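Local coordinates for protein oxidoreductase (Methanosarcina mazei, PDB 3KA7) that binds flavin-adenine dinucleotide and probably acts as an oxidoreductase of the flavin-containing amine oxidase family, at residues A[57-61]-A[62-66]; A[119-122]-A[123-127]; A[134-137]-A[138-142]; A[331-334]-A[335-338]. All coordinates share one frame; numbering follows the deposited sequence.

How the interactions relate
Four local contacts follow one another along the chain in numerical order: interactions 1 and 3 are helix starts, interaction 2 is a helix body and interaction 4 a strand-to-loop passage. Interaction 1 leads from a loop beside the flavin into helix 64-71, and it alone includes a residue, Pro58, of the FAD pocket. Interaction 2 spans the last turns of helix 115-127, and interaction 3 caps the start of the next helix, 138-145. These two touch, Leu124 CD1 packing on Trp141 CH2, with centres about 16 Å apart. Interaction 4 lies where strand 326-334 of the mixed sheet runs into the following loop; its centre lies about 21 Å from that of interaction 3 and about 26 Å from that of interaction 1, across the chain's centre.

Interaction 1. Residues A[57-61]-A[62-66]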
loop_
_atom_site.group_PDB
_atom_site.type_symbol
_atom_site.label_atom_id
_atom_site.label_comp_id
_atom_site.label_asym_id
_atom_site.label_seq_id
_atom_site.Cartn_x
_atom_site.Cartn_y
_atom_site.Cartn_z
ATOM N N LEU A 57 -7.982 2.320 -3.210
ATOM C CA LEU A 57 -7.091 3.473 -3.041
ATOM C C LEU A 57 -7.344 4.110 -1.673
ATOM O O LEU A 57 -8.497 4.377 -1.314
ATOM C CB LEU A 57 -7.339 4.527 -4.126
ATOM C CG LEU A 57 -7.144 4.112 -5.592
ATOM C CD1 LEU A 57 -7.309 5.314 -6.528
ATOM C CD2 LEU A 57 -5.802 3.461 -5.801
ATOM N N PRO A 58 -6.274 4.351 -0.904
ATOM C CA PRO A 58 -6.421 4.897 0.445
ATOM C C PRO A 58 -7.182 6.231 0.488
ATOM O O PRO A 58 -7.952 6.481 1.436
ATOM C CB PRO A 58 -4.970 5.080 0.899
ATOM C CG PRO A 58 -4.242 3.991 0.184
ATOM C CD PRO A 58 -4.878 3.969 -1.193
ATOM N N ASN A 59 -6.973 7.082 -0.511
ATOM C CA ASN A 59 -7.680 8.363 -0.559
ATOM C C ASN A 59 -8.683 8.451 -1.710
ATOM O O ASN A 59 -9.105 9.549 -2.100
ATOM C CB ASN A 59 -6.698 9.535 -0.619
ATOM C CG ASN A 59 -5.842 9.666 0.629
ATOM O OD1 ASN A 59 -4.624 9.528 0.565
ATOM N ND2 ASN A 59 -6.467 9.978 1.765
ATOM N N GLY A 60 -9.044 7.296 -2.262
ATOM C CA GLY A 60 -10.135 7.204 -3.238
ATOM C C GLY A 60 -9.954 8.138 -4.417
ATOM O O GLY A 60 -8.852 8.251 -4.959
ATOM N N PRO A 61 -11.040 8.819 -4.824
ATOM C CA PRO A 61 -10.981 9.699 -5.983
ATOM C C PRO A 61 -10.325 11.042 -5.703
ATOM O O PRO A 61 -10.159 11.830 -6.628
ATOM C CB PRO A 61 -12.460 9.916 -6.328
ATOM C CG PRO A 61 -13.156 9.800 -5.037
ATOM C CD PRO A 61 -12.416 8.692 -4.300
ATOM N N GLY A 62 -9.960 11.311 -4.451
ATOM C CA GLY A 62 -9.446 12.636 -4.095
ATOM C C GLY A 62 -7.952 12.765 -3.833
ATOM O O GLY A 62 -7.454 13.871 -3.601
ATOM N N GLY A 63 -7.224 11.653 -3.861
ATOM C CA GLY A 63 -5.842 11.669 -3.365
ATOM C C GLY A 63 -4.792 11.817 -4.444
ATOM O O GLY A 63 -5.124 11.996 -5.608
ATOM N N PRO A 64 -3.507 11.733 -4.057
ATOM C CA PRO A 64 -2.397 11.925 -4.991
ATOM C C PRO A 64 -2.440 10.991 -6.198
ATOM O O PRO A 64 -2.070 11.411 -7.291
ATOM C CB PRO A 64 -1.166 11.619 -4.142
ATOM C CG PRO A 64 -1.585 11.982 -2.745
ATOM C CD PRO A 64 -3.038 11.560 -2.670
ATOM N N LEU A 65 -2.871 9.745 -6.015
ATOM C CA LEU A 65 -2.932 8.820 -7.153
ATOM C C LEU A 65 -4.018 9.246 -8.140
ATOM O O LEU A 65 -3.773 9.348 -9.349
ATOM C CB LEU A 65 -3.144 7.376 -6.703
ATOM C CG LEU A 65 -3.147 6.368 -7.861
ATOM C CD1 LEU A 65 -1.824 6.435 -8.609
ATOM C CD2 LEU A 65 -3.371 4.976 -7.361
ATOM N N ALA A 66 -5.213 9.518 -7.619
ATOM C CA ALA A 66 -6.317 9.950 -8.466
ATOM C C ALA A 66 -5.931 11.223 -9.190
ATOM O O ALA A 66 -6.244 11.400 -10.374
ATOM C CB ALA A 66 -7.593 10.161 -7.644
HETATM O O HOH W 1 -6.168 8.760 -4.794
#
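A type I beta turn, Leu57 to Gly60, followed by the N-cap of helix 64-71 forms this loop-to-helix entry on the wall of the flavin pocket, where Pro58 touches FAD. Gly60 N closes the turn on Leu57 O. Two residues on, Gly62 N donates to Asn59 O at 3.1 Å in a somewhat bent bond, N-H...O 148°, and the chain folds back so that Gly63 takes the N-cap position. Gly63 packs its CA against Asn59 CB at 3.6 Å, and a side chain at the glycine would run into that CB. Asn59 OD1 lies beside Pro64 CD, while its ND2 is held by Gly186 O. Glu410 of helix 408-421 bridges the loop and the first helical turn, accepting from Asn59 N through OE2 and from Leu65 N through OE1.

The apolar closure is made by two leucines whose side chains cross at about a right angle. Leu65 has CG anti to its own N (chi1 -177°), and from there its CD2 reaches Leu57 CD2; at 3.3 Å this is tighter than ordinary methyl contact. Ala66 CB meanwhile sits against Pro61 O at 3.2 Å. A water bridges the loop and the helix start: it donates to Gly60 O at 2.7 Å, accepts from Ala66 N at 3.1 Å, and takes a weak bond from Gly63 N.

Interaction 2. Residues A[119-122]-A[123-127]; sequences MKIA and LLIVS
Ile121 meets Leu124 and Ile125 one turn further along helix 115-127, a worked case of how i to i+3 and i to i+4 spacing gathers apolar groups on one side of a helix. The side chains of Ile121 and Ile125 are inclined to each other rather than aligned. Both place CG1 anti to the carbonyl carbon (chi1 -69° in Ile121), which leaves the CG2 branch of Ile121 directed along the helix, so that this methyl meets Ile125 CG1 at 4.2 Å. The other branch of Ile121 ends in CD1, which approaches Leu124 CD1 at a similar distance. These are light contacts, methyl against methyl or methylene, without interlocking.

Both Leu124 and Ile125 also lie against the carbonyls of the preceding turn. Ile125 CG1 rests on Ile121 O at 3.2 Å, and Leu124 CG lies 3.5 Å from Lys120 O, so the same carbonyls that accept the helix bonds are flanked by aliphatic carbon. Those bonds are regular: Leu124 N reaches Lys120 O at 2.9 Å with an N-H angle of 167°, Ile125 N reaches Ile121 O at 2.8 Å, and Leu123 N reaches the carbonyl O of Met119, modelled as selenomethionine, at 3.1 Å. Lys120 touches Leu124 through CG, near Leu124 CD1, before its extended chain runs on.

The helix lies at the protein surface, with Ile121 turned onto Phe109, Pro110 and Leu113 of the preceding loop. Leu124 packs on Trp141 and Gln145 of helix 138-145, where Lys120 NZ also bonds Gln145 O, joining the two successive helices.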
loop_
_atom_site.group_PDB
_atom_site.type_symbol
_atom_site.label_atom_id
_atom_site.label_comp_id
_atom_site.label_asym_id
_atom_site.label_seq_id
_atom_site.Cartn_x
_atom_site.Cartn_y
_atom_site.Cartn_z
HETATM N N MSE A 119 -14.195 13.880 25.383
HETATM C CA MSE A 119 -13.980 15.311 25.275
HETATM C C MSE A 119 -12.496 15.615 25.077
HETATM O O MSE A 119 -12.145 16.546 24.363
HETATM C CB MSE A 119 -14.534 16.059 26.503
HETATM C CG MSE A 119 -16.064 16.070 26.615
HETATM SE SE MSE A 119 -17.008 16.597 24.995
HETATM C CE MSE A 119 -17.317 14.841 24.248
ATOM N N LYS A 120 -11.619 14.839 25.707
ATOM C CA LYS A 120 -10.191 15.056 25.489
ATOM C C LYS A 120 -9.875 14.819 24.011
ATOM O O LYS A 120 -9.197 15.629 23.374
ATOM C CB LYS A 120 -9.333 14.173 26.405
ATOM C CG LYS A 120 -7.842 14.568 26.426
ATOM C CD LYS A 120 -7.085 13.879 27.543
ATOM C CE LYS A 120 -5.612 14.254 27.502
ATOM N NZ LYS A 120 -4.870 13.640 28.644
ATOM N N ILE A 121 -10.394 13.730 23.458
ATOM C CA ILE A 121 -10.138 13.434 22.046
ATOM C C ILE A 121 -10.702 14.536 21.145
ATOM O O ILE A 121 -10.057 14.946 20.180
ATOM C CB ILE A 121 -10.697 12.045 21.642
ATOM C CG1 ILE A 121 -9.901 10.907 22.311
ATOM C CG2 ILE A 121 -10.736 11.898 20.128
ATOM C CD1 ILE A 121 -8.386 10.876 22.042
ATOM N N ALA A 122 -11.907 15.018 21.452
ATOM C CA ALA A 122 -12.499 16.136 20.699
ATOM C C ALA A 122 -11.550 17.326 20.627
ATOM O O ALA A 122 -11.393 17.925 19.562
ATOM C CB ALA A 122 -13.828 16.583 21.310
ATOM N N LEU A 123 -10.938 17.691 21.753
ATOM C CA LEU A 123 -10.018 18.836 21.740
ATOM C C LEU A 123 -8.708 18.534 21.029
ATOM O O LEU A 123 -8.177 19.379 20.309
ATOM C CB LEU A 123 -9.773 19.395 23.135
ATOM C CG LEU A 123 -10.811 20.502 23.345
ATOM C CD1 LEU A 123 -11.061 20.761 24.773
ATOM C CD2 LEU A 123 -10.445 21.789 22.634
ATOM N N LEU A 124 -8.197 17.329 21.214
ATOM C CA LEU A 124 -6.990 16.917 20.483
ATOM C C LEU A 124 -7.235 16.935 18.969
ATOM O O LEU A 124 -6.347 17.234 18.198
ATOM C CB LEU A 124 -6.513 15.542 20.942
ATOM C CG LEU A 124 -5.893 15.491 22.349
ATOM C CD1 LEU A 124 -5.719 14.037 22.804
ATOM C CD2 LEU A 124 -4.569 16.281 22.436
ATOM N N ILE A 125 -8.449 16.599 18.545
ATOM C CA ILE A 125 -8.782 16.653 17.125
ATOM C C ILE A 125 -8.568 18.054 16.538
ATOM O O ILE A 125 -8.218 18.212 15.359
ATOM C CB ILE A 125 -10.228 16.149 16.904
ATOM C CG1 ILE A 125 -10.234 14.623 16.997
ATOM C CG2 ILE A 125 -10.789 16.622 15.584
ATOM C CD1 ILE A 125 -9.547 13.903 15.847
ATOM N N VAL A 126 -8.740 19.065 17.384
ATOM C CA VAL A 126 -8.490 20.451 17.003
ATOM C C VAL A 126 -7.004 20.797 17.165
ATOM O O VAL A 126 -6.353 21.282 16.230
ATOM C CB VAL A 126 -9.362 21.405 17.854
ATOM C CG1 VAL A 126 -9.102 22.876 17.504
ATOM C CG2 VAL A 126 -10.837 21.067 17.646
ATOM N N SER A 127 -6.464 20.542 18.346
ATOM C CA SER A 127 -5.101 21.012 18.657
ATOM C C SER A 127 -3.985 20.349 17.842
ATOM O O SER A 127 -2.971 20.985 17.519
ATOM C CB SER A 127 -4.821 20.861 20.150
ATOM O OG SER A 127 -4.710 19.497 20.526
#

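Interaction 3. Residues A[134-137]-A[138-142]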
loop_
_atom_site.group_PDB
_atom_site.type_symbol
_atom_site.label_atom_id
_atom_site.label_comp_id
_atom_site.label_asym_id
_atom_site.label_seq_id
_atom_site.Cartn_x
_atom_site.Cartn_y
_atom_site.Cartn_z
ATOM N N SER A 134 4.994 14.528 18.222
ATOM C CA SER A 134 6.193 14.030 17.552
ATOM C C SER A 134 7.130 13.372 18.555
ATOM O O SER A 134 7.092 13.699 19.740
ATOM C CB SER A 134 6.933 15.190 16.866
ATOM O OG SER A 134 7.804 14.709 15.855
ATOM N N GLY A 135 7.958 12.439 18.077
ATOM C CA GLY A 135 9.097 11.938 18.869
ATOM C C GLY A 135 8.877 10.652 19.644
ATOM O O GLY A 135 9.692 10.284 20.494
ATOM N N SER A 136 7.772 9.968 19.368
ATOM C CA SER A 136 7.483 8.666 19.971
ATOM C C SER A 136 6.634 7.862 19.007
ATOM O O SER A 136 6.201 8.383 17.988
ATOM C CB SER A 136 6.724 8.822 21.288
ATOM O OG SER A 136 5.417 9.331 21.071
ATOM N N SER A 137 6.387 6.595 19.331
ATOM C CA SER A 137 5.476 5.811 18.516
ATOM C C SER A 137 4.057 6.291 18.783
ATOM O O SER A 137 3.782 6.946 19.795
ATOM C CB SER A 137 5.578 4.325 18.849
ATOM O OG SER A 137 5.054 4.052 20.134
ATOM N N LEU A 138 3.155 5.942 17.875
ATOM C CA LEU A 138 1.751 6.263 18.040
ATOM C C LEU A 138 1.246 5.670 19.343
ATOM O O LEU A 138 0.517 6.322 20.087
ATOM C CB LEU A 138 0.950 5.689 16.870
ATOM C CG LEU A 138 -0.571 5.845 16.995
ATOM C CD1 LEU A 138 -0.989 7.323 17.049
ATOM C CD2 LEU A 138 -1.292 5.138 15.884
ATOM N N GLN A 139 1.609 4.419 19.613
ATOM C CA GLN A 139 1.108 3.747 20.812
ATOM C C GLN A 139 1.537 4.508 22.057
ATOM O O GLN A 139 0.739 4.727 22.977
ATOM C CB GLN A 139 1.637 2.320 20.885
ATOM C CG GLN A 139 1.214 1.593 22.157
ATOM C CD GLN A 139 1.581 0.120 22.134
ATOM O OE1 GLN A 139 1.089 -0.638 21.305
ATOM N NE2 GLN A 139 2.450 -0.289 23.049
ATOM N N ALA A 140 2.804 4.912 22.081
ATOM C CA ALA A 140 3.340 5.623 23.230
ATOM C C ALA A 140 2.591 6.933 23.417
ATOM O O ALA A 140 2.245 7.287 24.543
ATOM C CB ALA A 140 4.824 5.880 23.069
ATOM N N TRP A 141 2.356 7.661 22.326
ATOM C CA TRP A 141 1.605 8.923 22.419
ATOM C C TRP A 141 0.162 8.718 22.918
ATOM O O TRP A 141 -0.294 9.410 23.831
ATOM C CB TRP A 141 1.629 9.707 21.091
ATOM C CG TRP A 141 0.870 10.969 21.194
ATOM C CD1 TRP A 141 1.314 12.163 21.698
ATOM C CD2 TRP A 141 -0.494 11.176 20.817
ATOM N NE1 TRP A 141 0.305 13.099 21.654
ATOM C CE2 TRP A 141 -0.815 12.517 21.123
ATOM C CE3 TRP A 141 -1.473 10.363 20.240
ATOM C CZ2 TRP A 141 -2.074 13.059 20.875
ATOM C CZ3 TRP A 141 -2.734 10.908 20.000
ATOM C CH2 TRP A 141 -3.014 12.243 20.313
ATOM N N ILE A 142 -0.555 7.759 22.340
ATOM C CA ILE A 142 -1.915 7.511 22.772
ATOM C C ILE A 142 -1.936 7.269 24.279
ATOM O O ILE A 142 -2.737 7.870 24.997
ATOM C CB ILE A 142 -2.525 6.283 22.070
ATOM C CG1 ILE A 142 -2.752 6.597 20.587
ATOM C CG2 ILE A 142 -3.846 5.903 22.746
ATOM C CD1 ILE A 142 -3.128 5.369 19.747
#
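Ser137 and Ala140 make the capping bond at the start of helix 138-145. Among the hydrogen bonds, Ser137 OG accepts from Ala140 N at 3.1 Å with an N-H angle of 161°. The oxygen gets there because its first torsion, 70°, sets it between the backbone N and the carbonyl carbon, folded over the first turn. The carbonyl of the same serine is gripped twice: Trp141 N donates to Ser137 O at 3.0 Å in the first regular helix bond, and Ser136 OG donates to Ser137 O at 3.2 Å, coming in well tilted from the carbonyl plane.

Van der Waals contacts follow the same residues. Ala140 CB lies 3.5 Å from Ser137 OG and 3.9 Å from Ser136 CB. Ser136 OG also lies beside Trp141 CB at 3.8 Å. With an alanine in place of Ser136, the hydroxyl's bond would be lost, and Ser137 O would probably be left with Trp141 N alone of these two donors.

Further on, Trp141 meets Phe176 of helix 172-185 edge-to-face, and Leu138 packs on Val175 of that helix and on Cys159 of helix 149-163. The arrangement is the classic serine N-cap, in which a side-chain oxygen takes up a first-turn amide for which no preceding helical turn supplies an acceptor.

Interaction 4. Residues A[331-334]-A[335-338]; sequences HQYV and APEN
Ala335, Val334 and Tyr333 carry this contact, in which the chain leaving strand 326-334 passes over the ring of Tyr333. Ala335 lies against the phenol. Its backbone runs across one face of the ring, with Ala335 N 3.6 Å above the ring plane and displaced toward the rim, while Ala335 CA comes within 3.6 Å of Tyr333 CZ. The hydroxyl reaches past: Tyr333 OH is 3.3 Å from both CA and CB of Ala335. Tyr333 has CG anti to the backbone N (chi1 158°), a setting that lays the ring alongside the outgoing chain.

Val334 touches through its CG1 methyl, which is also anti to the backbone N (chi1 177°); this methyl is 3.5 Å from Ala335 O and then comes to Asn338 C at 3.9 Å, with Asn338 CB a little farther off. Asn338 is brought back there by a turn, since Asn338 N donates to Ala335 O at 2.8 Å. A serine in place of Tyr333 would remove the ring, and Ala335 would probably lose the flat surface it lies on, leaving the chain freer to shift as it leaves the strand.

Around these residues, Tyr333 N bonds Asn308 OD1, and Val334 pairs through its backbone with Ala280 and packs on Ile282 of strand 280-288. The contact is therefore a strand exit from the mixed sheet, where an antiparallel strand gives way to a tight turn in the loop leading to helix 342-356.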
loop_
_atom_site.group_PDB
_atom_site.type_symbol
_atom_site.label_atom_id
_atom_site.label_comp_id
_atom_site.label_asym_id
_atom_site.label_seq_id
_atom_site.Cartn_x
_atom_site.Cartn_y
_atom_site.Cartn_z
ATOM N N HIS A 331 -6.983 -8.774 5.797
ATOM C CA HIS A 331 -5.543 -8.542 5.977
ATOM C C HIS A 331 -5.107 -8.760 7.415
ATOM O O HIS A 331 -5.784 -8.329 8.359
ATOM C CB HIS A 331 -5.137 -7.121 5.601
ATOM C CG HIS A 331 -3.650 -6.927 5.574
ATOM N ND1 HIS A 331 -2.844 -7.527 4.629
ATOM C CD2 HIS A 331 -2.820 -6.249 6.403
ATOM C CE1 HIS A 331 -1.580 -7.213 4.867
ATOM N NE2 HIS A 331 -1.540 -6.432 5.933
ATOM N N GLN A 332 -3.959 -9.403 7.579
ATOM C CA GLN A 332 -3.330 -9.455 8.882
ATOM C C GLN A 332 -1.849 -9.085 8.785
ATOM O O GLN A 332 -1.109 -9.612 7.944
ATOM C CB GLN A 332 -3.533 -10.825 9.538
ATOM C CG GLN A 332 -2.888 -11.983 8.785
ATOM C CD GLN A 332 -3.347 -13.352 9.291
ATOM O OE1 GLN A 332 -2.641 -14.011 10.070
ATOM N NE2 GLN A 332 -4.512 -13.785 8.841
ATOM N N TYR A 333 -1.446 -8.137 9.622
ATOM C CA TYR A 333 -0.053 -7.796 9.834
ATOM C C TYR A 333 0.732 -9.039 10.253
ATOM O O TYR A 333 0.239 -9.832 11.040
ATOM C CB TYR A 333 0.013 -6.748 10.961
ATOM C CG TYR A 333 1.340 -6.630 11.683
ATOM C CD1 TYR A 333 2.411 -5.977 11.097
ATOM C CD2 TYR A 333 1.517 -7.163 12.960
ATOM C CE1 TYR A 333 3.629 -5.863 11.754
ATOM C CE2 TYR A 333 2.733 -7.041 13.631
ATOM C CZ TYR A 333 3.780 -6.389 13.016
ATOM O OH TYR A 333 4.997 -6.246 13.651
ATOM N N VAL A 334 1.943 -9.198 9.718
ATOM C CA VAL A 334 2.887 -10.226 10.188
ATOM C C VAL A 334 4.174 -9.542 10.638
ATOM O O VAL A 334 4.796 -8.804 9.867
ATOM C CB VAL A 334 3.209 -11.279 9.083
ATOM C CG1 VAL A 334 4.247 -12.294 9.553
ATOM C CG2 VAL A 334 1.950 -12.004 8.676
ATOM N N ALA A 335 4.553 -9.781 11.889
ATOM C CA ALA A 335 5.813 -9.248 12.432
ATOM C C ALA A 335 7.002 -9.939 11.756
ATOM O O ALA A 335 6.935 -11.124 11.432
ATOM C CB ALA A 335 5.844 -9.473 13.937
ATOM N N PRO A 336 8.102 -9.197 11.531
ATOM C CA PRO A 336 9.277 -9.799 10.916
ATOM C C PRO A 336 9.675 -11.141 11.557
ATOM O O PRO A 336 10.001 -12.074 10.826
ATOM C CB PRO A 336 10.357 -8.731 11.116
ATOM C CG PRO A 336 9.591 -7.445 11.074
ATOM C CD PRO A 336 8.268 -7.749 11.757
ATOM N N GLU A 337 9.600 -11.251 12.890
ATOM C CA GLU A 337 9.994 -12.491 13.606
ATOM C C GLU A 337 9.091 -13.669 13.308
ATOM O O GLU A 337 9.445 -14.818 13.572
ATOM C CB GLU A 337 9.927 -12.320 15.126
ATOM C CG GLU A 337 10.339 -10.991 15.642
ATOM C CD GLU A 337 9.238 -9.984 15.502
ATOM O OE1 GLU A 337 8.332 -9.954 16.370
ATOM O OE2 GLU A 337 9.297 -9.223 14.526
ATOM N N ASN A 338 7.897 -13.379 12.805
ATOM C CA ASN A 338 6.924 -14.426 12.569
ATOM C C ASN A 338 6.823 -14.835 11.098
ATOM O O ASN A 338 6.091 -15.756 10.755
ATOM C CB ASN A 338 5.564 -14.021 13.142
ATOM C CG ASN A 338 5.557 -14.030 14.659
ATOM O OD1 ASN A 338 6.217 -14.870 15.286
ATOM N ND2 ASN A 338 4.823 -13.105 15.259
#